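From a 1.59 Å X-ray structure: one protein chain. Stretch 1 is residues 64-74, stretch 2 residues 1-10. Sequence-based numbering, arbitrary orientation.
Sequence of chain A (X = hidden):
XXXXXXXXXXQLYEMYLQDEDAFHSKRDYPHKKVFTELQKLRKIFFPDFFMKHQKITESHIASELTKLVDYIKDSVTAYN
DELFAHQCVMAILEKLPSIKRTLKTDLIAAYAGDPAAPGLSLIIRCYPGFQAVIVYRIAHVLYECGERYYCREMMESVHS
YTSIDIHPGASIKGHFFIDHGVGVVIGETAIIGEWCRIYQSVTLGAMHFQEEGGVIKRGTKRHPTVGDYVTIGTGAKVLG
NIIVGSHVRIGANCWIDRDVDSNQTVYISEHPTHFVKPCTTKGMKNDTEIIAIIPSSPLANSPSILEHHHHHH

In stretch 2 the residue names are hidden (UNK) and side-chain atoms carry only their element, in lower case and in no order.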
# COMPACT_ATOMS: atom_id res chain seq x y z
N GLU A 64 -14.25 24.94 5.31
CA GLU A 64 -13.73 23.57 5.20
C GLU A 64 -14.17 22.69 6.36
O GLU A 64 -14.50 21.51 6.17
CB GLU A 64 -12.20 23.57 5.09
CG GLU A 64 -11.63 24.39 3.92
CD GLU A 64 -11.97 23.84 2.54
OE1 GLU A 64 -12.42 22.67 2.41
OE2 GLU A 64 -11.78 24.59 1.56
N LEU A 65 -14.20 23.27 7.56
CA LEU A 65 -14.63 22.53 8.74
C LEU A 65 -16.08 22.07 8.61
O LEU A 65 -16.42 20.95 9.00
CB LEU A 65 -14.42 23.36 10.01
CG LEU A 65 -14.70 22.68 11.35
CD1 LEU A 65 -13.95 21.35 11.46
CD2 LEU A 65 -14.36 23.60 12.51
N THR A 66 -16.92 22.94 8.04
CA THR A 66 -18.33 22.63 7.76
C THR A 66 -18.46 21.47 6.76
O THR A 66 -19.26 20.56 6.97
CB THR A 66 -19.07 23.88 7.22
OG1 THR A 66 -18.99 24.93 8.20
CG2 THR A 66 -20.56 23.59 6.93
N LYS A 67 -17.67 21.52 5.69
CA LYS A 67 -17.69 20.45 4.69
C LYS A 67 -17.31 19.11 5.32
O LYS A 67 -17.97 18.10 5.06
CB LYS A 67 -16.76 20.76 3.51
CG LYS A 67 -17.24 21.88 2.62
CD LYS A 67 -16.58 21.79 1.25
CE LYS A 67 -16.20 23.15 0.69
NZ LYS A 67 -17.38 24.01 0.40
N LEU A 68 -16.27 19.12 6.15
CA LEU A 68 -15.85 17.93 6.90
C LEU A 68 -16.92 17.43 7.87
O LEU A 68 -17.23 16.24 7.90
CB LEU A 68 -14.55 18.17 7.66
CG LEU A 68 -13.95 16.95 8.37
CD1 LEU A 68 -13.52 15.84 7.40
CD2 LEU A 68 -12.80 17.35 9.26
N VAL A 69 -17.47 18.34 8.67
CA VAL A 69 -18.53 18.01 9.62
C VAL A 69 -19.74 17.39 8.91
O VAL A 69 -20.26 16.37 9.35
CB VAL A 69 -18.94 19.26 10.46
CG1 VAL A 69 -20.37 19.15 10.98
CG2 VAL A 69 -17.96 19.45 11.61
N ASP A 70 -20.16 18.00 7.81
CA ASP A 70 -21.32 17.49 7.08
C ASP A 70 -21.05 16.08 6.54
O ASP A 70 -21.94 15.22 6.59
CB ASP A 70 -21.74 18.45 5.97
CG ASP A 70 -22.44 19.70 6.50
OD1 ASP A 70 -22.99 19.68 7.62
OD2 ASP A 70 -22.45 20.72 5.78
N TYR A 71 -19.83 15.84 6.06
CA TYR A 71 -19.44 14.55 5.50
C TYR A 71 -19.40 13.45 6.56
O TYR A 71 -19.98 12.37 6.36
CB TYR A 71 -18.10 14.66 4.76
CG TYR A 71 -17.65 13.38 4.08
CD1 TYR A 71 -17.91 13.15 2.73
CD2 TYR A 71 -16.94 12.41 4.79
CE1 TYR A 71 -17.48 11.97 2.10
CE2 TYR A 71 -16.52 11.23 4.18
CZ TYR A 71 -16.79 11.02 2.84
OH TYR A 71 -16.37 9.85 2.24
N ILE A 72 -18.76 13.73 7.70
CA ILE A 72 -18.64 12.76 8.79
C ILE A 72 -20.01 12.48 9.41
O ILE A 72 -20.36 11.33 9.69
CB ILE A 72 -17.63 13.21 9.90
CG1 ILE A 72 -16.20 13.26 9.35
CG2 ILE A 72 -17.71 12.29 11.14
CD1 ILE A 72 -15.14 13.79 10.34
N LYS A 73 -20.79 13.54 9.62
CA LYS A 73 -22.15 13.38 10.13
C LYS A 73 -22.95 12.45 9.23
O LYS A 73 -23.59 11.51 9.71
CB LYS A 73 -22.86 14.72 10.27
CG LYS A 73 -24.16 14.64 11.09
CD LYS A 73 -24.85 16.00 11.14
CE LYS A 73 -25.45 16.36 9.78
NZ LYS A 73 -25.09 17.75 9.38
N ASP A 74 -22.88 12.68 7.92
CA ASP A 74 -23.61 11.85 6.95
C ASP A 74 -23.21 10.37 7.01
O ASP A 74 -24.07 9.49 7.04
CB ASP A 74 -23.49 12.42 5.53
CG ASP A 74 -24.38 13.65 5.33
OD1 ASP A 74 -25.18 13.97 6.22
OD2 ASP A 74 -24.27 14.30 4.27
N UNK A 1 -25.31 23.29 15.52
CA UNK A 1 -23.92 22.84 15.20
C UNK A 1 -23.09 23.90 14.45
O UNK A 1 -21.88 23.98 14.64
c UNK A 1 -23.92 19.36 12.29
c UNK A 1 -23.97 21.52 14.41
c UNK A 1 -22.63 20.77 14.33
s UNK A 1 -22.76 19.11 13.63
N UNK A 2 -23.74 24.71 13.60
CA UNK A 2 -23.01 25.74 12.85
C UNK A 2 -22.37 26.81 13.75
O UNK A 2 -21.30 27.32 13.43
c UNK A 2 -23.91 26.39 11.80
o UNK A 2 -23.43 24.98 9.91
c UNK A 2 -24.31 25.42 10.69
o UNK A 2 -25.51 25.12 10.59
N UNK A 3 -23.03 27.12 14.87
CA UNK A 3 -22.49 28.10 15.81
C UNK A 3 -21.29 27.55 16.57
O UNK A 3 -20.33 28.29 16.83
o UNK A 3 -24.47 29.93 14.97
n UNK A 3 -25.87 29.42 16.64
c UNK A 3 -24.68 29.38 16.04
c UNK A 3 -23.58 28.60 16.77
N UNK A 4 -21.33 26.26 16.89
CA UNK A 4 -20.19 25.57 17.51
C UNK A 4 -19.02 25.47 16.52
O UNK A 4 -17.87 25.64 16.91
c UNK A 4 -19.04 22.33 18.81
c UNK A 4 -19.63 23.58 19.04
c UNK A 4 -18.42 23.70 21.15
c UNK A 4 -18.14 21.77 19.76
c UNK A 4 -17.84 22.47 20.91
o UNK A 4 -16.98 21.95 21.85
c UNK A 4 -19.31 24.25 20.22
c UNK A 4 -20.59 24.18 18.03
N UNK A 5 -19.33 25.22 15.25
CA UNK A 5 -18.32 25.20 14.18
C UNK A 5 -17.63 26.55 14.09
O UNK A 5 -16.40 26.61 14.08
c UNK A 5 -20.17 22.91 11.61
c UNK A 5 -17.95 25.17 11.66
c UNK A 5 -19.26 23.33 12.75
c UNK A 5 -18.92 24.82 12.79
N UNK A 6 -18.42 27.63 14.05
CA UNK A 6 -17.84 28.97 14.03
C UNK A 6 -16.85 29.20 15.18
O UNK A 6 -15.77 29.77 14.97
c UNK A 6 -16.85 33.30 13.81
c UNK A 6 -16.79 33.68 15.14
c UNK A 6 -17.41 32.93 16.11
o UNK A 6 -16.10 34.82 15.51
c UNK A 6 -18.21 31.38 14.41
c UNK A 6 -18.90 30.09 14.04
c UNK A 6 -18.12 31.78 15.75
c UNK A 6 -17.54 32.14 13.46
N UNK A 7 -17.23 28.78 16.39
CA UNK A 7 -16.40 28.99 17.58
C UNK A 7 -15.11 28.18 17.52
O UNK A 7 -14.05 28.67 17.90
o UNK A 7 -17.23 27.26 19.12
c UNK A 7 -17.16 28.67 18.87
N UNK A 8 -15.23 26.94 17.05
CA UNK A 8 -14.08 26.06 16.92
C UNK A 8 -13.14 26.56 15.81
O UNK A 8 -11.93 26.57 15.99
c UNK A 8 -14.49 24.56 16.73
c UNK A 8 -13.29 23.68 16.38
c UNK A 8 -15.22 24.03 17.98
c UNK A 8 -14.42 24.06 19.29
N UNK A 9 -13.70 26.98 14.68
CA UNK A 9 -12.90 27.54 13.59
C UNK A 9 -12.20 28.83 13.99
O UNK A 9 -11.08 29.10 13.55
c UNK A 9 -13.75 27.78 12.35
N UNK A 10 -12.86 29.62 14.83
CA UNK A 10 -12.24 30.82 15.39
C UNK A 10 -11.01 30.48 16.23
O UNK A 10 -9.96 31.11 16.07
c UNK A 10 -12.62 32.85 16.85
c UNK A 10 -13.24 31.65 16.20
n UNK A 10 -12.23 33.96 16.14
c UNK A 10 -11.70 34.84 16.97
n UNK A 10 -11.73 34.34 18.19
c UNK A 10 -12.30 33.09 18.14

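Position 1 carries three carbons and one sulfur in an unbranched chain, with the sulfur between the second and third carbons. The sulfur lies 3.6 Å from Val-69 CG1, and the terminal carbon is 3.5 Å from Lys-73 NZ. A thioether in a linear chain identifies Met-1, whose SD and CE make these contacts.

Position 2 has two carbons, the second bearing two oxygens, one of them 4.4 Å from Thr-66 CG2. This short carboxylate is Asp-2, which loses little area to stretch 1. Position 3 also has two carbons, but the second bears one oxygen and one nitrogen; the carboxamide is that of Asn-3, which does not reach stretch 1. At position 4, one carbon leads to a six-carbon ring bearing an oxygen, a phenol out of reach of the other helix: Tyr-4.

Position 5 has four carbons, forked at the first, with one arm two carbons long. The short arm lies 3.6 Å from Thr-66 OG1 and 4.0 Å from Leu-65 CD2, while the end of the long arm is 3.8 Å from Val-69 CG1. Beta branching with unequal arms gives Ile-5, its CG2 on the short arm and CD1 ending the long one.

Position 6 repeats the phenol pattern, with CA-to-CB pointing away from stretch 1; it is Tyr-6. Position 7 has a single carbon and one oxygen, the latter 2.8 Å from Tyr-4 O and remote from stretch 1. This is Ser-7, whose OG donates a hydrogen bond to that carbonyl one helical turn back.

Position 8 again has four carbons forked at the first, with one arm of two carbons. Its short arm meets Leu-65 CD2 at 4.0 Å, whereas the end of the long arm leads away. The residue is Ile-8, and the touching atom is CG2. Position 9 has one carbon, CB, 4.2 Å from Leu-65 CD2, and is Ala-9. Position 10 has one carbon followed by a five-membered ring of three carbons and two nitrogens; this imidazole belongs to His-10, which stretch 1 does not touch.

The helices run at 131°, and their axes approach to 10.2 Å. Ile-5 is central, with the largest covered area, and its CA lies 6.9 Å from Thr-66 CA. Leu-65 packs against Ile-5, Ile-8 and Ala-9, while Val-69 meets Met-1 and Ile-5. No hydrogen bond or salt bridge crosses between the stretches; the contact is mostly apolar side-chain packing. Lys-73 NZ instead forms a salt bridge with Asp-70 OD1 at 3.4 Å, including a weak hydrogen bond.

Stretch 2 (1-10) MDNYIYSIAH
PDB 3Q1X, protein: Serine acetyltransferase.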